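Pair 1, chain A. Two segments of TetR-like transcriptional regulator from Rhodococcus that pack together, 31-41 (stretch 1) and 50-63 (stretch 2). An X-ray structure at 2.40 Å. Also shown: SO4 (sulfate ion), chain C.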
# COMPACT_ATOMS: atom_id res chain seq x y z
N GLY A 31 -10.91 4.46 9.38
CA GLY A 31 -10.67 3.13 8.87
C GLY A 31 -11.89 2.24 8.99
O GLY A 31 -12.77 2.52 9.80
N PHE A 32 -11.91 1.16 8.20
CA PHE A 32 -13.07 0.28 8.07
C PHE A 32 -13.59 -0.31 9.37
O PHE A 32 -14.78 -0.21 9.64
CB PHE A 32 -12.83 -0.86 7.05
CG PHE A 32 -13.98 -1.86 6.98
CD1 PHE A 32 -15.02 -1.67 6.08
CD2 PHE A 32 -14.02 -2.97 7.83
CE1 PHE A 32 -16.09 -2.57 6.00
CE2 PHE A 32 -15.09 -3.87 7.76
CZ PHE A 32 -16.14 -3.66 6.84
N HIS A 33 -12.71 -0.96 10.14
CA HIS A 33 -13.14 -1.66 11.35
C HIS A 33 -13.69 -0.68 12.44
O HIS A 33 -14.69 -0.99 13.09
CB HIS A 33 -12.00 -2.55 11.88
CG HIS A 33 -12.45 -3.88 12.43
ND1 HIS A 33 -12.51 -4.15 13.78
CD2 HIS A 33 -12.82 -5.02 11.80
CE1 HIS A 33 -12.92 -5.40 13.96
NE2 HIS A 33 -13.12 -5.94 12.78
N GLU A 34 -13.04 0.49 12.59
CA GLU A 34 -13.40 1.47 13.63
C GLU A 34 -14.45 2.49 13.16
O GLU A 34 -14.87 3.35 13.95
CB GLU A 34 -12.15 2.19 14.15
CG GLU A 34 -12.23 2.69 15.62
CD GLU A 34 -11.92 1.61 16.67
OE1 GLU A 34 -11.58 1.96 17.83
OE2 GLU A 34 -12.00 0.41 16.35
N THR A 35 -14.85 2.40 11.90
CA THR A 35 -16.03 3.12 11.42
C THR A 35 -17.30 2.34 11.78
O THR A 35 -17.31 1.12 11.69
CB THR A 35 -15.95 3.39 9.90
OG1 THR A 35 -15.19 4.58 9.67
CG2 THR A 35 -17.33 3.57 9.29
N SER A 36 -18.36 3.03 12.19
CA SER A 36 -19.61 2.37 12.53
C SER A 36 -20.73 2.95 11.72
O SER A 36 -20.63 4.08 11.24
CB SER A 36 -19.92 2.55 14.02
OG SER A 36 -20.09 3.93 14.36
N MSE A 37 -21.79 2.18 11.57
CA MSE A 37 -23.00 2.67 10.89
C MSE A 37 -23.56 3.86 11.66
O MSE A 37 -24.07 4.81 11.08
CB MSE A 37 -24.00 1.53 10.73
CG MSE A 37 -23.52 0.48 9.75
SE MSE A 37 -23.33 1.23 7.96
CE MSE A 37 -25.05 0.63 7.31
N ASP A 38 -23.40 3.80 12.97
CA ASP A 38 -23.70 4.88 13.88
C ASP A 38 -23.10 6.19 13.40
O ASP A 38 -23.80 7.17 13.16
CB ASP A 38 -23.07 4.58 15.23
CG ASP A 38 -24.05 4.01 16.25
OD1 ASP A 38 -25.29 4.14 16.08
OD2 ASP A 38 -23.55 3.44 17.25
N ALA A 39 -21.78 6.20 13.31
CA ALA A 39 -21.04 7.41 13.02
C ALA A 39 -21.35 7.90 11.60
O ALA A 39 -21.55 9.10 11.39
CB ALA A 39 -19.57 7.16 13.21
N ILE A 40 -21.43 6.99 10.63
CA ILE A 40 -21.84 7.38 9.27
C ILE A 40 -23.22 8.05 9.26
O ILE A 40 -23.36 9.12 8.68
CB ILE A 40 -21.82 6.22 8.24
CG1 ILE A 40 -20.39 5.73 7.99
CG2 ILE A 40 -22.42 6.69 6.93
CD1 ILE A 40 -20.33 4.31 7.37
N ALA A 41 -24.23 7.41 9.89
CA ALA A 41 -25.63 7.96 9.99
C ALA A 41 -25.67 9.37 10.57
O ALA A 41 -26.34 10.24 10.00
CB ALA A 41 -26.56 7.04 10.78
N MSE A 50 -32.75 4.51 8.42
CA MSE A 50 -32.70 4.99 7.04
C MSE A 50 -31.53 4.41 6.28
O MSE A 50 -31.73 3.80 5.21
CB MSE A 50 -32.56 6.49 7.02
CG MSE A 50 -33.84 7.22 6.74
SE MSE A 50 -34.21 6.97 4.84
CE MSE A 50 -32.83 8.19 4.15
N LEU A 51 -30.33 4.59 6.82
CA LEU A 51 -29.11 4.04 6.23
C LEU A 51 -29.25 2.55 5.85
O LEU A 51 -28.93 2.13 4.74
CB LEU A 51 -27.95 4.22 7.22
CG LEU A 51 -26.64 4.89 6.83
CD1 LEU A 51 -25.54 4.35 7.67
CD2 LEU A 51 -26.28 4.76 5.38
N TYR A 52 -29.74 1.74 6.79
CA TYR A 52 -29.90 0.30 6.55
C TYR A 52 -30.89 -0.04 5.46
O TYR A 52 -30.77 -1.09 4.82
CB TYR A 52 -30.29 -0.41 7.83
CG TYR A 52 -29.13 -0.66 8.72
CD1 TYR A 52 -28.79 0.24 9.69
CD2 TYR A 52 -28.33 -1.78 8.56
CE1 TYR A 52 -27.69 0.04 10.50
CE2 TYR A 52 -27.24 -2.01 9.37
CZ TYR A 52 -26.92 -1.11 10.34
OH TYR A 52 -25.83 -1.32 11.18
N LEU A 53 -31.88 0.83 5.25
CA LEU A 53 -32.79 0.65 4.12
C LEU A 53 -32.12 0.92 2.75
O LEU A 53 -32.67 0.58 1.72
CB LEU A 53 -34.12 1.46 4.28
CG LEU A 53 -35.07 1.18 5.45
CD1 LEU A 53 -36.18 2.17 5.47
CD2 LEU A 53 -35.62 -0.22 5.36
N TYR A 54 -30.93 1.54 2.76
CA TYR A 54 -30.18 1.74 1.52
C TYR A 54 -29.03 0.77 1.48
O TYR A 54 -28.75 0.20 0.42
CB TYR A 54 -29.67 3.18 1.31
CG TYR A 54 -30.76 4.14 0.99
CD1 TYR A 54 -31.05 4.49 -0.34
CD2 TYR A 54 -31.56 4.67 2.01
CE1 TYR A 54 -32.13 5.39 -0.62
CE2 TYR A 54 -32.64 5.54 1.75
CZ TYR A 54 -32.91 5.91 0.45
OH TYR A 54 -33.96 6.79 0.27
N TYR A 55 -28.36 0.58 2.61
CA TYR A 55 -27.17 -0.26 2.59
C TYR A 55 -27.26 -1.58 3.32
O TYR A 55 -27.01 -2.64 2.71
CB TYR A 55 -25.89 0.54 2.86
CG TYR A 55 -25.71 1.54 1.74
CD1 TYR A 55 -25.22 1.11 0.49
CD2 TYR A 55 -26.15 2.86 1.88
CE1 TYR A 55 -25.13 1.99 -0.59
CE2 TYR A 55 -26.07 3.75 0.81
CZ TYR A 55 -25.53 3.31 -0.42
OH TYR A 55 -25.41 4.19 -1.48
N GLY A 56 -27.66 -1.58 4.57
CA GLY A 56 -28.02 -2.89 5.11
C GLY A 56 -26.90 -3.53 5.89
O GLY A 56 -27.17 -4.32 6.80
N SER A 57 -25.65 -3.18 5.54
CA SER A 57 -24.50 -3.51 6.37
C SER A 57 -23.36 -2.56 6.08
O SER A 57 -23.30 -1.94 5.01
CB SER A 57 -24.04 -4.93 6.08
OG SER A 57 -23.44 -4.95 4.81
N LYS A 58 -22.43 -2.49 7.04
CA LYS A 58 -21.25 -1.62 6.96
C LYS A 58 -20.44 -1.88 5.71
O LYS A 58 -20.01 -0.94 5.06
CB LYS A 58 -20.36 -1.75 8.19
CG LYS A 58 -19.37 -0.62 8.36
CD LYS A 58 -18.01 -1.09 8.87
CE LYS A 58 -17.99 -1.59 10.33
NZ LYS A 58 -16.59 -1.98 10.80
N ASP A 59 -20.25 -3.14 5.37
CA ASP A 59 -19.35 -3.48 4.28
C ASP A 59 -19.99 -3.32 2.92
O ASP A 59 -19.31 -2.98 1.97
CB ASP A 59 -18.74 -4.88 4.46
CG ASP A 59 -19.76 -5.91 4.91
OD1 ASP A 59 -19.42 -7.12 4.91
OD2 ASP A 59 -20.89 -5.50 5.28
N GLU A 60 -21.31 -3.53 2.85
CA GLU A 60 -22.08 -3.24 1.66
C GLU A 60 -22.01 -1.74 1.31
O GLU A 60 -21.84 -1.36 0.14
CB GLU A 60 -23.53 -3.67 1.87
CG GLU A 60 -24.44 -3.45 0.67
CD GLU A 60 -24.51 -4.65 -0.25
OE1 GLU A 60 -25.15 -5.64 0.17
OE2 GLU A 60 -23.94 -4.63 -1.37
N LEU A 61 -22.10 -0.89 2.33
CA LEU A 61 -21.90 0.54 2.19
C LEU A 61 -20.47 0.84 1.77
O LEU A 61 -20.20 1.72 0.96
CB LEU A 61 -22.19 1.22 3.53
CG LEU A 61 -22.73 2.64 3.46
CD1 LEU A 61 -22.63 3.34 4.79
CD2 LEU A 61 -22.09 3.46 2.36
N PHE A 62 -19.54 0.08 2.36
CA PHE A 62 -18.12 0.21 2.07
C PHE A 62 -17.84 -0.15 0.64
O PHE A 62 -17.04 0.48 0.02
CB PHE A 62 -17.27 -0.70 2.96
CG PHE A 62 -15.82 -0.45 2.78
CD1 PHE A 62 -15.25 0.74 3.23
CD2 PHE A 62 -15.03 -1.34 2.11
CE1 PHE A 62 -13.90 1.02 3.06
CE2 PHE A 62 -13.66 -1.09 1.93
CZ PHE A 62 -13.10 0.10 2.40
N ALA A 63 -18.49 -1.18 0.12
CA ALA A 63 -18.31 -1.50 -1.29
C ALA A 63 -18.97 -0.42 -2.19
O ALA A 63 -18.44 -0.09 -3.25
CB ALA A 63 -18.91 -2.90 -1.58
S SO4 C . -22.75 -0.09 13.97
O1 SO4 C . -22.85 1.34 14.24
O2 SO4 C . -24.12 -0.55 13.75
O3 SO4 C . -21.90 -0.33 12.79
O4 SO4 C . -22.16 -0.78 15.11

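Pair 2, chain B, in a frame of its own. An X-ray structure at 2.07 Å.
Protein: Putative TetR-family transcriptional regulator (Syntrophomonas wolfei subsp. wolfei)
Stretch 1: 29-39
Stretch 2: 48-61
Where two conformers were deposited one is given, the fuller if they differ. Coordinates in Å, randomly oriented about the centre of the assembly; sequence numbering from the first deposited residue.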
# COMPACT_ATOMS: atom_id res chain seq x y z
N GLY B 29 15.33 -0.58 14.65
CA GLY B 29 14.18 0.22 14.18
C GLY B 29 14.60 1.66 13.80
O GLY B 29 15.38 2.30 14.50
N TYR B 30 14.05 2.15 12.68
CA TYR B 30 14.40 3.46 12.11
C TYR B 30 14.36 4.62 13.12
O TYR B 30 15.27 5.44 13.17
CB TYR B 30 13.48 3.77 10.90
CG TYR B 30 13.79 5.12 10.29
CD1 TYR B 30 14.71 5.23 9.25
CD2 TYR B 30 13.21 6.29 10.80
CE1 TYR B 30 15.03 6.47 8.71
CE2 TYR B 30 13.53 7.54 10.25
CZ TYR B 30 14.45 7.62 9.22
OH TYR B 30 14.78 8.84 8.65
N TYR B 31 13.32 4.67 13.94
CA TYR B 31 13.15 5.76 14.91
C TYR B 31 14.05 5.65 16.13
O TYR B 31 14.54 6.69 16.65
CB TYR B 31 11.68 5.88 15.31
CG TYR B 31 10.88 6.42 14.16
CD1 TYR B 31 11.03 7.76 13.76
CD2 TYR B 31 10.03 5.61 13.43
CE1 TYR B 31 10.33 8.28 12.71
CE2 TYR B 31 9.33 6.11 12.35
CZ TYR B 31 9.47 7.45 11.99
OH TYR B 31 8.77 7.96 10.93
N ASN B 32 14.28 4.41 16.56
CA ASN B 32 15.23 4.12 17.66
C ASN B 32 16.70 4.29 17.28
O ASN B 32 17.53 4.32 18.16
CB ASN B 32 15.06 2.67 18.16
CG ASN B 32 13.66 2.38 18.71
OD1 ASN B 32 13.10 3.17 19.45
ND2 ASN B 32 13.11 1.22 18.36
N THR B 33 17.04 4.34 15.99
CA THR B 33 18.43 4.59 15.57
C THR B 33 18.77 6.09 15.59
O THR B 33 18.04 6.89 15.00
CB THR B 33 18.69 4.08 14.15
OG1 THR B 33 18.33 2.70 14.06
CG2 THR B 33 20.19 4.29 13.73
N SER B 34 19.88 6.47 16.23
CA SER B 34 20.37 7.86 16.17
C SER B 34 21.56 8.09 15.21
O SER B 34 22.27 7.13 14.84
CB SER B 34 20.79 8.32 17.56
OG SER B 34 21.92 7.58 18.00
N ILE B 35 21.78 9.36 14.84
CA ILE B 35 22.93 9.73 14.03
C ILE B 35 24.20 9.30 14.76
O ILE B 35 25.16 8.88 14.12
CB ILE B 35 23.00 11.27 13.75
CG1 ILE B 35 21.79 11.73 12.95
CG2 ILE B 35 24.26 11.62 12.95
CD1 ILE B 35 21.30 13.10 13.37
N ARG B 36 24.18 9.39 16.10
CA ARG B 36 25.26 8.91 16.98
C ARG B 36 25.63 7.44 16.73
O ARG B 36 26.80 7.11 16.56
CB ARG B 36 24.88 9.10 18.45
N ASP B 37 24.62 6.56 16.72
CA ASP B 37 24.79 5.11 16.48
C ASP B 37 25.43 4.85 15.13
O ASP B 37 26.33 4.03 15.00
CB ASP B 37 23.44 4.36 16.50
CG ASP B 37 22.65 4.55 17.80
OD1 ASP B 37 23.29 4.86 18.84
OD2 ASP B 37 21.40 4.39 17.78
N ILE B 38 24.91 5.55 14.12
CA ILE B 38 25.40 5.42 12.76
C ILE B 38 26.83 5.92 12.62
O ILE B 38 27.66 5.21 12.05
CB ILE B 38 24.52 6.20 11.77
CG1 ILE B 38 23.09 5.64 11.77
CG2 ILE B 38 25.18 6.15 10.37
CD1 ILE B 38 22.05 6.50 10.99
N ILE B 39 27.13 7.11 13.15
CA ILE B 39 28.50 7.65 13.10
C ILE B 39 29.46 6.68 13.81
O ILE B 39 30.47 6.31 13.24
CB ILE B 39 28.66 9.15 13.60
CG1 ILE B 39 28.35 9.31 15.09
CG2 ILE B 39 27.80 10.13 12.79
CD1 ILE B 39 28.77 10.66 15.68
N THR B 48 33.27 14.40 9.15
CA THR B 48 33.17 13.84 7.78
C THR B 48 31.74 13.39 7.44
O THR B 48 31.25 13.60 6.32
CB THR B 48 34.07 12.61 7.57
OG1 THR B 48 35.39 12.89 8.07
CG2 THR B 48 34.15 12.25 6.08
N PHE B 49 31.10 12.73 8.40
CA PHE B 49 29.69 12.35 8.26
C PHE B 49 28.85 13.53 7.72
O PHE B 49 28.04 13.36 6.80
CB PHE B 49 29.12 11.88 9.60
CG PHE B 49 27.66 11.53 9.54
CD1 PHE B 49 27.26 10.26 9.17
CD2 PHE B 49 26.69 12.49 9.83
CE1 PHE B 49 25.91 9.93 9.10
CE2 PHE B 49 25.33 12.18 9.76
CZ PHE B 49 24.94 10.90 9.40
N TYR B 50 29.06 14.72 8.30
CA TYR B 50 28.30 15.92 7.93
C TYR B 50 28.65 16.53 6.56
O TYR B 50 27.91 17.39 6.05
CB TYR B 50 28.41 16.98 9.02
CG TYR B 50 27.57 16.69 10.25
CD1 TYR B 50 26.18 16.72 10.18
CD2 TYR B 50 28.17 16.42 11.48
CE1 TYR B 50 25.41 16.47 11.30
CE2 TYR B 50 27.41 16.17 12.60
CZ TYR B 50 26.03 16.19 12.51
OH TYR B 50 25.28 15.95 13.63
N ASN B 51 29.77 16.10 5.96
CA ASN B 51 30.07 16.44 4.57
C ASN B 51 29.07 15.77 3.64
O ASN B 51 28.85 16.26 2.54
CB ASN B 51 31.50 16.03 4.17
CG ASN B 51 32.57 16.91 4.82
OD1 ASN B 51 32.31 18.06 5.19
ND2 ASN B 51 33.79 16.38 4.93
N TYR B 52 28.47 14.66 4.10
CA TYR B 52 27.49 13.87 3.31
C TYR B 52 26.01 14.04 3.76
O TYR B 52 25.11 14.17 2.92
CB TYR B 52 27.84 12.37 3.36
CG TYR B 52 29.26 12.04 2.92
CD1 TYR B 52 29.57 11.79 1.58
CD2 TYR B 52 30.29 11.97 3.86
CE1 TYR B 52 30.87 11.49 1.18
CE2 TYR B 52 31.59 11.68 3.48
CZ TYR B 52 31.87 11.45 2.15
OH TYR B 52 33.17 11.15 1.80
N PHE B 53 25.78 14.02 5.08
CA PHE B 53 24.41 13.97 5.64
C PHE B 53 24.24 14.87 6.87
O PHE B 53 25.14 14.98 7.72
CB PHE B 53 24.01 12.53 6.03
CG PHE B 53 24.30 11.51 4.95
CD1 PHE B 53 23.58 11.52 3.76
CD2 PHE B 53 25.29 10.55 5.13
CE1 PHE B 53 23.84 10.57 2.78
CE2 PHE B 53 25.56 9.60 4.14
CZ PHE B 53 24.83 9.61 2.96
N VAL B 54 23.06 15.48 6.97
CA VAL B 54 22.75 16.37 8.08
C VAL B 54 21.99 15.62 9.20
O VAL B 54 22.10 15.98 10.38
CB VAL B 54 21.98 17.65 7.62
CG1 VAL B 54 22.15 18.77 8.65
CG2 VAL B 54 22.48 18.15 6.26
N ASP B 55 21.26 14.57 8.83
CA ASP B 55 20.46 13.74 9.78
C ASP B 55 20.01 12.37 9.17
O ASP B 55 20.46 12.02 8.08
CB ASP B 55 19.27 14.56 10.34
CG ASP B 55 18.16 14.78 9.35
OD1 ASP B 55 18.09 14.11 8.29
OD2 ASP B 55 17.28 15.63 9.65
N LYS B 56 19.16 11.60 9.87
CA LYS B 56 18.68 10.29 9.35
C LYS B 56 17.86 10.40 8.06
O LYS B 56 17.92 9.53 7.19
CB LYS B 56 17.82 9.55 10.36
CG LYS B 56 18.53 8.77 11.42
CD LYS B 56 17.51 7.93 12.21
CE LYS B 56 16.58 8.81 13.06
NZ LYS B 56 15.65 8.05 13.92
N GLU B 57 17.06 11.46 7.97
CA GLU B 57 16.20 11.62 6.83
C GLU B 57 17.01 11.88 5.56
O GLU B 57 16.60 11.49 4.48
CB GLU B 57 15.19 12.74 7.07
CG GLU B 57 14.06 12.33 8.02
CD GLU B 57 14.55 12.08 9.44
OE1 GLU B 57 15.27 12.95 9.98
OE2 GLU B 57 14.24 11.01 10.02
N ASP B 58 18.15 12.54 5.70
CA ASP B 58 19.07 12.71 4.58
C ASP B 58 19.57 11.33 4.14
O ASP B 58 19.75 11.08 2.96
CB ASP B 58 20.23 13.64 4.94
CG ASP B 58 19.83 15.11 4.97
OD1 ASP B 58 19.10 15.55 4.06
OD2 ASP B 58 20.25 15.83 5.90
N ILE B 59 19.79 10.44 5.11
CA ILE B 59 20.28 9.09 4.78
C ILE B 59 19.20 8.29 4.04
O ILE B 59 19.46 7.73 2.97
CB ILE B 59 20.83 8.33 6.01
CG1 ILE B 59 22.19 8.93 6.42
CG2 ILE B 59 21.02 6.86 5.69
CD1 ILE B 59 22.62 8.63 7.81
N LEU B 60 17.98 8.32 4.57
CA LEU B 60 16.84 7.66 3.96
C LEU B 60 16.63 8.19 2.54
O LEU B 60 16.47 7.38 1.63
CB LEU B 60 15.57 7.82 4.85
CG LEU B 60 14.30 7.09 4.40
CD1 LEU B 60 14.52 5.60 4.38
CD2 LEU B 60 13.04 7.42 5.24
N LYS B 61 16.63 9.52 2.31
CA LYS B 61 16.47 10.06 0.93
C LYS B 61 17.53 9.50 -0.02
O LYS B 61 17.24 9.19 -1.18
CB LYS B 61 16.51 11.61 0.85
CG LYS B 61 15.25 12.36 1.37
CD LYS B 61 15.33 13.92 1.17
CE LYS B 61 14.69 14.75 2.34
NZ LYS B 61 13.22 15.20 2.22

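The sharpest difference between the two pairs lies where the first residue of one helix, Met A37 or Ile B35, packs on the second stretch. In pair 1 the pocket is filled from the first stretch: the long selenomethionine Met A37 sits as a knob among Leu A51, Tyr A52, Lys A58 and Leu A61, with its CE 3.8 Å from Leu A51 CD1. In pair 2 the bulk comes from the second stretch. The shorter Ile B35 matches Met A37, and Phe B49 matches Leu A51, so that the aromatic ring reaches toward the isoleucine; Ile B35 CG2 lies 3.4 Å from Phe B49 CE2.

This exchange of volume takes place on a common frame. Fourteen central residues superpose with an RMSD of 0.7 Å, and in both pairs the first helix crosses the earlier helix of the second stretch steeply, at 105° in pair 1 and 113° in pair 2. Four residues on, the trade does not repeat: pair 2 is larger on both sides. Ala A41, which brings its CB no closer than 4.2 Å to Leu A51 CD1, corresponds to Ile B39, whose CG2 lies over one face of the Phe B49 ring, 3.5 Å from Phe B49 CG. One residue earlier, Ile A40 and Ile B38 coincide (CA atoms 0.4 Å apart after superposition) and do the same work: Ile A40 CD1 meets Leu A61 CD1 at 3.6 Å, and Ile B38 CD1 meets Ile B59 CD1 at 3.9 Å.

What both pairs share is a lysine anchored on backbone carbonyls. Lys A58 and Lys B56 match, and each threads its amine into backbone carbonyls of the opposing loop. Lys A58 NZ donates to Phe A32 O (2.8 Å) and His A33 O (3.1 Å); Lys B56 NZ donates to Tyr B30 O (2.7 Å) and Thr B33 O (2.9 Å). The two chains start differently, chi1 being t in Lys A58 and m in Lys B56, yet both lay CD over a face of the matched aromatic ring, Phe A32 or Tyr B30. In pair 1 the amine also makes a cation-pi contact with that ring.

The rings themselves part company at their rims. Phe A32 turns its edge to the face of Phe A62, with Phe A32 CD1 3.6 Å from Phe A62 CG. Tyr B30 adds a hydroxyl and spends it on Glu B57, donating from Tyr B30 OH to Glu B57 OE2 at 2.6 Å; the matching Asp A59 offers Phe A32 CZ only an aliphatic approach, at 3.7 Å from Asp A59 CB. The example illustrates how similar backbones can carry the same lysine anchor with bulk and polarity differently distributed around it.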